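Local coordinates for malonyl-CoA-[acyl-carrier-protein] transacylase (Coxiella burnetii, PDB 3TQE) that probably catalyses the transfer of the malonyl group from malonyl-CoA to the holo acyl carrier protein, a step that supplies fatty acid synthesis, at residues I77-G86 and L301-I311; G132-L142 and D169-V180. One frame throughout, in Å; residues are numbered along the deposited sequence.

Overall arrangement
The two contacts lie about 35 Å apart, centre to centre, on opposite sides of the chain's centre, and their nearest atoms are about 19 Å apart. Along the chain the halves of contact 1 enclose those of contact 2: 77-86 comes first, then 132-142 and 169-180, and 301-311 closes the order. Contact 1 brings together helices 63-83 and 304-313 beside the parallel sheet 91-94, 9-12, 275-278, 297-300. Contact 2 pairs two strands of the separate mixed sheet. This is the two-part build of FabD-type transacylases, a large alpha/beta part and a smaller, ferredoxin-like one. The Met136 side chain of contact 2 nears the predicted active-site residues Ser96 and His205; contact 1 lies away from the site.

Contact 1. Residues I77-G86 and L301-I311; sequences IFRCWEALGG and LTTTELILTAI. With EDO (1,2-ethanediol), chain D.
Helix 63-83 and the C-terminal helix 304-313 meet here in an apolar helix-helix contact beside the parallel sheet of the larger alpha/beta part, their segment axes 9.9 Å apart and crossing at -59°. Trp81 carries much of it. The indole reaches the second helix because chi1 of Trp81 (172°) turns CG away from the backbone N. Ile311 CG1 lies over one face, 3.7 Å from the centroid of the six-membered ring of Trp81, a CH-pi contact. Ala310 CB meets the same ring in its plane at the edge, 3.8 Å from Trp81 CZ3. Gly86 CA lies over the face that Ile311 covers, toward the rim, so the turn after the helix folds back onto its own tryptophan. That turn is a Schellman motif with Gly85 at positive phi, and Gly86 N reaches Trp81 O at 2.8 Å. Just past the helix end, Leu84 crosses Ile307 at about a right angle, Leu84 CD1 resting 3.6 Å from Ile307 CG2. Toward the start of 77-86, Ile77 CG2 packs at 3.6 Å on Leu301 CB, in the loop before the second helix. Beyond the two segments, Phe10 meets Trp81 edge-to-face and Trp81 NE1 donates a hydrogen bond to Pro87 O. Away from the interface, Arg79 NE and NH2 donate to O1 and O2 of an ethanediol, probably from the crystallisation liquor, each at 2.8 Å. The direct contact thus rests on fitted aliphatic branches and one indole rather than on polar bonds.

Contact 2. Residues G132-L142 and D169-V180; sequences GEGAMGAIIGL and DQTVISGHSEAV
Strands 134-140 and 170-174 are antiparallel neighbours within the mixed sheet of the smaller, ferredoxin-like part, and their ladder runs on into the start of helix 177-189. Paired backbone bonds link Ala135 with Gly175, Gly137 with Ile173 and Ile139 with Thr171; the shortest is Ile173 N to Gly137 O, 2.7 Å. Where the second chain turns into the helix, Ser177 N still binds Glu133 O at 2.8 Å, but from 49° above the carbonyl plane. The helix packs against one face: Val180 CG2 reaches Ala135 O at 3.6 Å, and Leu184 and Ala187 touch Ile139. Within that face Ile139 CD1 meets Ile173 CG2 at 4.0 Å. The opposite face carries selenomethionine Met136, whose chain bends at chi3 (81°) and brings CE to within 3.6 Å of Val172 CG1. Beside it, in one of two modelled conformers, Ser174 OG bonds to Ser204 O, next to the predicted active-site His205. The Met136 side chain is about 5 Å, nearest atoms, from both His205 and a bound glycine. A strand that turns a corner at Gly175 into a helix covering one sheet face, with the other, through Met136, near the predicted active site, is characteristic of the small subdomain of FabD-type acyltransferases.

Contact 1. Residues I77-G86 and L301-I311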
loop_
_atom_site.group_PDB
_atom_site.type_symbol
_atom_site.label_atom_id
_atom_site.label_comp_id
_atom_site.label_asym_id
_atom_site.label_seq_id
_atom_site.Cartn_x
_atom_site.Cartn_y
_atom_site.Cartn_z
ATOM N N ILE A 77 -10.302 -1.694 -9.718
ATOM C CA ILE A 77 -10.418 -0.277 -10.096
ATOM C C ILE A 77 -9.537 0.027 -11.282
ATOM O O ILE A 77 -9.944 0.730 -12.206
ATOM C CB ILE A 77 -10.136 0.635 -8.913
ATOM C CG1 ILE A 77 -11.311 0.517 -7.936
ATOM C CG2 ILE A 77 -9.895 2.078 -9.365
ATOM C CD1 ILE A 77 -11.061 1.121 -6.596
ATOM N N PHE A 78 -8.330 -0.518 -11.300
ATOM C CA PHE A 78 -7.509 -0.344 -12.477
ATOM C C PHE A 78 -8.163 -0.858 -13.723
ATOM O O PHE A 78 -8.103 -0.236 -14.780
ATOM C CB PHE A 78 -6.188 -1.047 -12.269
ATOM C CG PHE A 78 -5.262 -0.918 -13.417
ATOM C CD1 PHE A 78 -4.523 0.221 -13.574
ATOM C CD2 PHE A 78 -5.158 -1.917 -14.358
ATOM C CE1 PHE A 78 -3.677 0.353 -14.649
ATOM C CE2 PHE A 78 -4.296 -1.778 -15.430
ATOM C CZ PHE A 78 -3.592 -0.653 -15.560
ATOM N N ARG A 79 -8.812 -2.001 -13.615
ATOM C CA ARG A 79 -9.462 -2.576 -14.767
ATOM C C ARG A 79 -10.649 -1.742 -15.220
ATOM O O ARG A 79 -10.939 -1.687 -16.407
ATOM C CB ARG A 79 -9.907 -3.971 -14.438
ATOM C CG ARG A 79 -8.747 -4.933 -14.342
ATOM C CD ARG A 79 -9.155 -6.298 -13.951
ATOM N NE ARG A 79 -8.028 -7.196 -14.036
ATOM C CZ ARG A 79 -8.109 -8.496 -13.789
ATOM N NH1 ARG A 79 -9.269 -9.041 -13.422
ATOM N NH2 ARG A 79 -7.036 -9.261 -13.946
ATOM N N CYS A 80 -11.328 -1.121 -14.285
ATOM C CA CYS A 80 -12.418 -0.202 -14.635
ATOM C C CYS A 80 -11.872 1.048 -15.335
ATOM O O CYS A 80 -12.435 1.507 -16.298
ATOM C CB CYS A 80 -13.185 0.219 -13.405
ATOM S SG CYS A 80 -14.203 -1.080 -12.722
ATOM N N TRP A 81 -10.778 1.596 -14.845
ATOM C CA TRP A 81 -10.097 2.696 -15.514
ATOM C C TRP A 81 -9.814 2.337 -16.948
ATOM O O TRP A 81 -10.127 3.114 -17.851
ATOM C CB TRP A 81 -8.792 2.999 -14.791
ATOM C CG TRP A 81 -7.897 3.962 -15.464
ATOM C CD1 TRP A 81 -6.899 3.671 -16.288
ATOM C CD2 TRP A 81 -7.925 5.375 -15.343
ATOM N NE1 TRP A 81 -6.271 4.805 -16.698
ATOM C CE2 TRP A 81 -6.876 5.873 -16.124
ATOM C CE3 TRP A 81 -8.666 6.258 -14.586
ATOM C CZ2 TRP A 81 -6.593 7.204 -16.203
ATOM C CZ3 TRP A 81 -8.375 7.583 -14.671
ATOM C CH2 TRP A 81 -7.338 8.039 -15.452
ATOM N N GLU A 82 -9.220 1.175 -17.188
ATOM C CA GLU A 82 -8.899 0.796 -18.546
ATOM C C GLU A 82 -10.155 0.574 -19.385
ATOM O O GLU A 82 -10.205 1.007 -20.532
ATOM C CB GLU A 82 -7.981 -0.411 -18.558
ATOM C CG GLU A 82 -6.621 -0.057 -17.980
ATOM C CD GLU A 82 -5.505 -0.874 -18.543
ATOM O OE1 GLU A 82 -5.659 -2.107 -18.560
ATOM O OE2 GLU A 82 -4.476 -0.272 -18.967
ATOM N N ALA A 83 -11.176 -0.028 -18.789
ATOM C CA ALA A 83 -12.433 -0.319 -19.491
ATOM C C ALA A 83 -13.153 0.923 -19.918
ATOM O O ALA A 83 -13.860 0.917 -20.941
ATOM C CB ALA A 83 -13.342 -1.173 -18.622
ATOM N N LEU A 84 -12.990 1.985 -19.149
ATOM C CA LEU A 84 -13.667 3.252 -19.396
ATOM C C LEU A 84 -12.835 4.185 -20.278
ATOM O O LEU A 84 -13.209 5.329 -20.501
ATOM C CB LEU A 84 -14.050 3.911 -18.089
ATOM C CG LEU A 84 -15.209 3.183 -17.403
ATOM C CD1 LEU A 84 -15.276 3.585 -15.938
ATOM C CD2 LEU A 84 -16.522 3.496 -18.107
ATOM N N GLY A 85 -11.737 3.666 -20.809
ATOM C CA GLY A 85 -10.928 4.394 -21.758
ATOM C C GLY A 85 -9.711 5.094 -21.195
ATOM O O GLY A 85 -9.092 5.918 -21.869
ATOM N N GLY A 86 -9.320 4.754 -19.973
ATOM C CA GLY A 86 -8.224 5.426 -19.350
ATOM C C GLY A 86 -6.883 4.972 -19.915
ATOM O O GLY A 86 -6.654 3.792 -20.145
ATOM N N LEU A 301 -11.127 7.219 -7.723
ATOM C CA LEU A 301 -11.550 6.382 -8.836
ATOM C C LEU A 301 -12.604 5.360 -8.435
ATOM O O LEU A 301 -12.669 4.282 -9.009
ATOM C CB LEU A 301 -10.347 5.666 -9.416
ATOM C CG LEU A 301 -9.262 6.529 -10.053
ATOM C CD1 LEU A 301 -8.164 5.605 -10.553
ATOM C CD2 LEU A 301 -9.798 7.400 -11.189
ATOM N N THR A 302 -13.418 5.686 -7.451
ATOM C CA THR A 302 -14.256 4.675 -6.833
ATOM C C THR A 302 -15.670 4.570 -7.406
ATOM O O THR A 302 -16.471 3.764 -6.934
ATOM C CB THR A 302 -14.310 4.904 -5.345
ATOM O OG1 THR A 302 -14.597 6.281 -5.102
ATOM C CG2 THR A 302 -12.983 4.515 -4.691
ATOM N N THR A 303 -15.962 5.347 -8.441
ATOM C CA THR A 303 -17.199 5.196 -9.195
ATOM C C THR A 303 -16.944 5.490 -10.647
ATOM O O THR A 303 -15.926 6.076 -11.003
ATOM C CB THR A 303 -18.299 6.166 -8.727
ATOM O OG1 THR A 303 -17.943 7.505 -9.121
ATOM C CG2 THR A 303 -18.532 6.113 -7.224
ATOM N N THR A 304 -17.875 5.085 -11.489
ATOM C CA THR A 304 -17.750 5.298 -12.911
ATOM C C THR A 304 -17.635 6.784 -13.179
ATOM O O THR A 304 -16.805 7.198 -13.981
ATOM C CB THR A 304 -18.928 4.680 -13.677
ATOM O OG1 THR A 304 -18.881 3.274 -13.482
ATOM C CG2 THR A 304 -18.855 4.984 -15.143
ATOM N N GLU A 305 -18.461 7.592 -12.525
ATOM C CA GLU A 305 -18.419 9.044 -12.766
ATOM C C GLU A 305 -17.059 9.619 -12.381
ATOM O O GLU A 305 -16.501 10.432 -13.105
ATOM C CB GLU A 305 -19.530 9.772 -11.994
ATOM C CG GLU A 305 -19.666 11.284 -12.298
ATOM C CD GLU A 305 -21.078 11.912 -12.010
ATOM O OE1 GLU A 305 -21.637 11.791 -10.865
ATOM O OE2 GLU A 305 -21.627 12.579 -12.942
ATOM N N LEU A 306 -16.506 9.174 -11.261
ATOM C CA LEU A 306 -15.211 9.668 -10.829
ATOM C C LEU A 306 -14.123 9.255 -11.800
ATOM O O LEU A 306 -13.238 10.046 -12.106
ATOM C CB LEU A 306 -14.904 9.181 -9.430
ATOM C CG LEU A 306 -15.744 9.825 -8.341
ATOM C CD1 LEU A 306 -15.514 9.096 -7.048
ATOM C CD2 LEU A 306 -15.488 11.295 -8.178
ATOM N N ILE A 307 -14.189 8.032 -12.295
ATOM C CA ILE A 307 -13.213 7.556 -13.260
ATOM C C ILE A 307 -13.290 8.395 -14.526
ATOM O O ILE A 307 -12.276 8.846 -15.047
ATOM C CB ILE A 307 -13.388 6.063 -13.571
ATOM C CG1 ILE A 307 -12.977 5.255 -12.333
ATOM C CG2 ILE A 307 -12.601 5.676 -14.814
ATOM C CD1 ILE A 307 -13.385 3.815 -12.383
ATOM N N LEU A 308 -14.497 8.606 -15.031
ATOM C CA LEU A 308 -14.642 9.384 -16.254
ATOM C C LEU A 308 -14.189 10.814 -16.058
ATOM O O LEU A 308 -13.557 11.371 -16.937
ATOM C CB LEU A 308 -16.082 9.326 -16.742
ATOM C CG LEU A 308 -16.501 7.948 -17.263
ATOM C CD1 LEU A 308 -18.003 7.946 -17.437
ATOM C CD2 LEU A 308 -15.816 7.556 -18.550
ATOM N N THR A 309 -14.455 11.394 -14.897
ATOM C CA THR A 309 -13.986 12.726 -14.560
ATOM C C THR A 309 -12.460 12.804 -14.566
ATOM O O THR A 309 -11.875 13.738 -15.112
ATOM C CB THR A 309 -14.511 13.130 -13.196
ATOM O OG1 THR A 309 -15.931 13.271 -13.307
ATOM C CG2 THR A 309 -13.921 14.429 -12.701
ATOM N N ALA A 310 -11.837 11.805 -13.959
ATOM C CA ALA A 310 -10.389 11.729 -13.894
ATOM C C ALA A 310 -9.798 11.607 -15.285
ATOM O O ALA A 310 -8.790 12.222 -15.575
ATOM C CB ALA A 310 -9.960 10.566 -13.013
ATOM N N ILE A 311 -10.366 10.756 -16.128
ATOM C CA ILE A 311 -9.865 10.604 -17.476
ATOM C C ILE A 311 -9.974 11.921 -18.224
ATOM O O ILE A 311 -9.041 12.356 -18.903
ATOM C CB ILE A 311 -10.588 9.495 -18.215
ATOM C CG1 ILE A 311 -10.331 8.145 -17.539
ATOM C CG2 ILE A 311 -10.180 9.463 -19.676
ATOM C CD1 ILE A 311 -11.189 7.007 -18.065
HETATM C C1 EDO D . -4.447 -5.997 -14.462
HETATM O O1 EDO D . -5.720 -5.977 -15.075
HETATM C C2 EDO D . -3.686 -7.218 -14.953
HETATM O O2 EDO D . -4.469 -8.416 -14.786
#

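Contact 2. Residues G132-L142 and D169-V180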
loop_
_atom_site.group_PDB
_atom_site.type_symbol
_atom_site.label_atom_id
_atom_site.label_comp_id
_atom_site.label_asym_id
_atom_site.label_seq_id
_atom_site.Cartn_x
_atom_site.Cartn_y
_atom_site.Cartn_z
ATOM N N GLY A 132 0.150 -9.753 20.621
ATOM C CA GLY A 132 0.395 -8.761 21.674
ATOM C C GLY A 132 1.817 -8.241 21.790
ATOM O O GLY A 132 2.063 -7.257 22.490
ATOM N N GLU A 133 2.764 -8.898 21.145
ATOM C CA GLU A 133 4.172 -8.572 21.348
ATOM C C GLU A 133 4.668 -7.481 20.424
ATOM O O GLU A 133 5.736 -6.907 20.644
ATOM C CB GLU A 133 5.049 -9.811 21.228
ATOM C CG GLU A 133 4.749 -10.787 22.381
ATOM C CD GLU A 133 5.683 -11.970 22.467
ATOM O OE1 GLU A 133 6.687 -12.015 21.723
ATOM O OE2 GLU A 133 5.406 -12.862 23.309
ATOM N N GLY A 134 3.901 -7.205 19.381
ATOM C CA GLY A 134 4.279 -6.164 18.435
ATOM C C GLY A 134 3.248 -5.057 18.413
ATOM O O GLY A 134 2.105 -5.199 18.868
ATOM N N ALA A 135 3.646 -3.944 17.838
ATOM C CA ALA A 135 2.757 -2.815 17.693
ATOM C C ALA A 135 3.274 -1.876 16.618
ATOM O O ALA A 135 4.422 -1.943 16.203
ATOM C CB ALA A 135 2.617 -2.050 19.027
HETATM N N MSE A 136 2.376 -0.998 16.196
HETATM C CA MSE A 136 2.711 0.125 15.355
HETATM C C MSE A 136 2.087 1.343 15.946
HETATM O O MSE A 136 1.057 1.273 16.619
HETATM C CB MSE A 136 2.210 -0.066 13.917
HETATM C CG MSE A 136 2.768 -1.296 13.261
HETATM SE SE MSE A 136 2.405 -1.445 11.381
HETATM C CE MSE A 136 3.783 -0.280 10.765
ATOM N N GLY A 137 2.709 2.471 15.687
ATOM C CA GLY A 137 2.248 3.734 16.199
ATOM C C GLY A 137 2.488 4.866 15.236
ATOM O O GLY A 137 3.484 4.901 14.558
ATOM N N ALA A 138 1.568 5.811 15.225
ATOM C CA ALA A 138 1.641 6.972 14.377
ATOM C C ALA A 138 2.123 8.155 15.156
ATOM O O ALA A 138 1.632 8.408 16.257
ATOM C CB ALA A 138 0.274 7.265 13.829
ATOM N N ILE A 139 3.067 8.882 14.576
ATOM C CA ILE A 139 3.605 10.087 15.167
ATOM C C ILE A 139 3.394 11.201 14.169
ATOM O O ILE A 139 3.822 11.094 13.019
ATOM C CB ILE A 139 5.077 9.963 15.482
ATOM C CG1 ILE A 139 5.304 8.827 16.481
ATOM C CG2 ILE A 139 5.605 11.269 16.036
ATOM C CD1 ILE A 139 6.747 8.537 16.747
ATOM N N ILE A 140 2.727 12.262 14.606
ATOM C CA ILE A 140 2.480 13.405 13.744
ATOM C C ILE A 140 3.120 14.606 14.380
ATOM O O ILE A 140 2.899 14.865 15.562
ATOM C CB ILE A 140 0.988 13.627 13.543
ATOM C CG1 ILE A 140 0.379 12.384 12.889
ATOM C CG2 ILE A 140 0.754 14.886 12.726
ATOM C CD1 ILE A 140 -1.054 12.520 12.472
ATOM N N GLY A 141 3.935 15.317 13.612
ATOM C CA GLY A 141 4.505 16.588 14.046
ATOM C C GLY A 141 5.984 16.629 14.350
ATOM O O GLY A 141 6.508 17.698 14.741
ATOM N N LEU A 142 6.678 15.505 14.185
ATOM C CA LEU A 142 8.127 15.442 14.315
ATOM C C LEU A 142 8.714 14.980 12.988
ATOM O O LEU A 142 8.052 14.264 12.231
ATOM C CB LEU A 142 8.543 14.447 15.400
ATOM C CG LEU A 142 8.115 14.754 16.827
ATOM C CD1 LEU A 142 8.588 13.633 17.721
ATOM C CD2 LEU A 142 8.669 16.088 17.307
ATOM N N ASP A 169 5.634 15.212 8.086
ATOM C CA ASP A 169 5.587 15.171 9.538
ATOM C C ASP A 169 4.677 14.058 10.021
ATOM O O ASP A 169 4.083 14.172 11.083
ATOM C CB ASP A 169 5.166 16.532 10.090
ATOM C CG ASP A 169 3.678 16.836 9.903
ATOM O OD1 ASP A 169 3.027 16.269 8.997
ATOM O OD2 ASP A 169 3.157 17.676 10.680
ATOM N N GLN A 170 4.565 12.968 9.257
ATOM C CA GLN A 170 3.732 11.846 9.653
ATOM C C GLN A 170 4.517 10.568 9.416
ATOM O O GLN A 170 4.832 10.221 8.270
ATOM C CB GLN A 170 2.436 11.837 8.857
ATOM C CG GLN A 170 1.491 10.717 9.189
ATOM C CD GLN A 170 0.168 10.831 8.433
ATOM O OE1 GLN A 170 -0.325 11.927 8.165
ATOM N NE2 GLN A 170 -0.412 9.692 8.097
ATOM N N THR A 171 4.841 9.872 10.487
ATOM C CA THR A 171 5.647 8.676 10.387
ATOM C C THR A 171 4.981 7.638 11.252
ATOM O O THR A 171 4.555 7.949 12.348
ATOM C CB THR A 171 7.105 8.932 10.891
ATOM O OG1 THR A 171 7.762 9.917 10.068
ATOM C CG2 THR A 171 7.953 7.659 10.906
ATOM N N VAL A 172 4.942 6.408 10.787
ATOM C CA VAL A 172 4.516 5.266 11.600
ATOM C C VAL A 172 5.750 4.501 12.011
ATOM O O VAL A 172 6.644 4.275 11.210
ATOM C CB VAL A 172 3.569 4.343 10.830
ATOM C CG1 VAL A 172 3.159 3.161 11.669
ATOM C CG2 VAL A 172 2.347 5.123 10.348
ATOM N N ILE A 173 5.819 4.186 13.300
ATOM C CA ILE A 173 6.864 3.346 13.843
ATOM C C ILE A 173 6.324 1.956 14.131
ATOM O O ILE A 173 5.130 1.751 14.253
ATOM C CB ILE A 173 7.499 3.971 15.105
ATOM C CG1 ILE A 173 6.497 4.083 16.261
ATOM C CG2 ILE A 173 8.107 5.329 14.732
ATOM C CD1 ILE A 173 7.144 4.457 17.640
ATOM N N SER A 174 7.227 1.006 14.218
ATOM C CA SER A 174 6.894 -0.380 14.378
ATOM C C SER A 174 7.925 -1.062 15.253
ATOM O O SER A 174 9.081 -0.678 15.233
ATOM C CB SER A 174 6.922 -1.017 12.996
ATOM O OG SER A 174 6.423 -2.310 13.061
ATOM N N GLY A 175 7.504 -2.089 15.970
ATOM C CA GLY A 175 8.434 -2.909 16.714
ATOM C C GLY A 175 7.745 -3.625 17.845
ATOM O O GLY A 175 6.555 -3.913 17.802
ATOM N N HIS A 176 8.518 -3.915 18.864
ATOM C CA HIS A 176 7.944 -4.511 20.040
ATOM C C HIS A 176 6.973 -3.572 20.702
ATOM O O HIS A 176 7.222 -2.367 20.759
ATOM C CB HIS A 176 9.027 -4.854 21.032
ATOM C CG HIS A 176 9.871 -5.992 20.594
ATOM N ND1 HIS A 176 11.184 -5.843 20.215
ATOM C CD2 HIS A 176 9.580 -7.308 20.469
ATOM C CE1 HIS A 176 11.668 -7.027 19.880
ATOM N NE2 HIS A 176 10.720 -7.933 20.049
ATOM N N SER A 177 5.903 -4.126 21.241
ATOM C CA SER A 177 4.827 -3.308 21.751
ATOM C C SER A 177 5.298 -2.365 22.844
ATOM O O SER A 177 4.929 -1.206 22.860
ATOM C CB SER A 177 3.677 -4.143 22.262
ATOM O OG SER A 177 4.132 -5.093 23.124
ATOM N N GLU A 178 6.124 -2.858 23.754
ATOM C CA GLU A 178 6.540 -2.021 24.880
ATOM C C GLU A 178 7.402 -0.879 24.376
ATOM O O GLU A 178 7.314 0.252 24.869
ATOM C CB GLU A 178 7.316 -2.846 25.905
ATOM C CG GLU A 178 6.519 -3.997 26.506
ATOM C CD GLU A 178 6.673 -5.334 25.730
ATOM O OE1 GLU A 178 7.260 -5.327 24.612
ATOM O OE2 GLU A 178 6.207 -6.378 26.271
ATOM N N ALA A 179 8.254 -1.171 23.394
ATOM C CA ALA A 179 9.173 -0.202 22.845
ATOM C C ALA A 179 8.442 0.852 22.047
ATOM O O ALA A 179 8.762 2.024 22.112
ATOM C CB ALA A 179 10.215 -0.907 21.994
ATOM N N VAL A 180 7.465 0.422 21.258
ATOM C CA VAL A 180 6.615 1.359 20.561
ATOM C C VAL A 180 5.956 2.311 21.555
ATOM O O VAL A 180 5.956 3.510 21.340
ATOM C CB VAL A 180 5.591 0.630 19.670
ATOM C CG1 VAL A 180 4.501 1.583 19.205
ATOM C CG2 VAL A 180 6.341 -0.026 18.526
HETATM O O HOH W 1 4.264 -7.694 25.006
HETATM O O HOH W 2 7.082 -7.492 22.994
HETATM O O HOH W 3 6.060 13.116 12.950
HETATM O O HOH W 4 7.951 12.421 10.440
#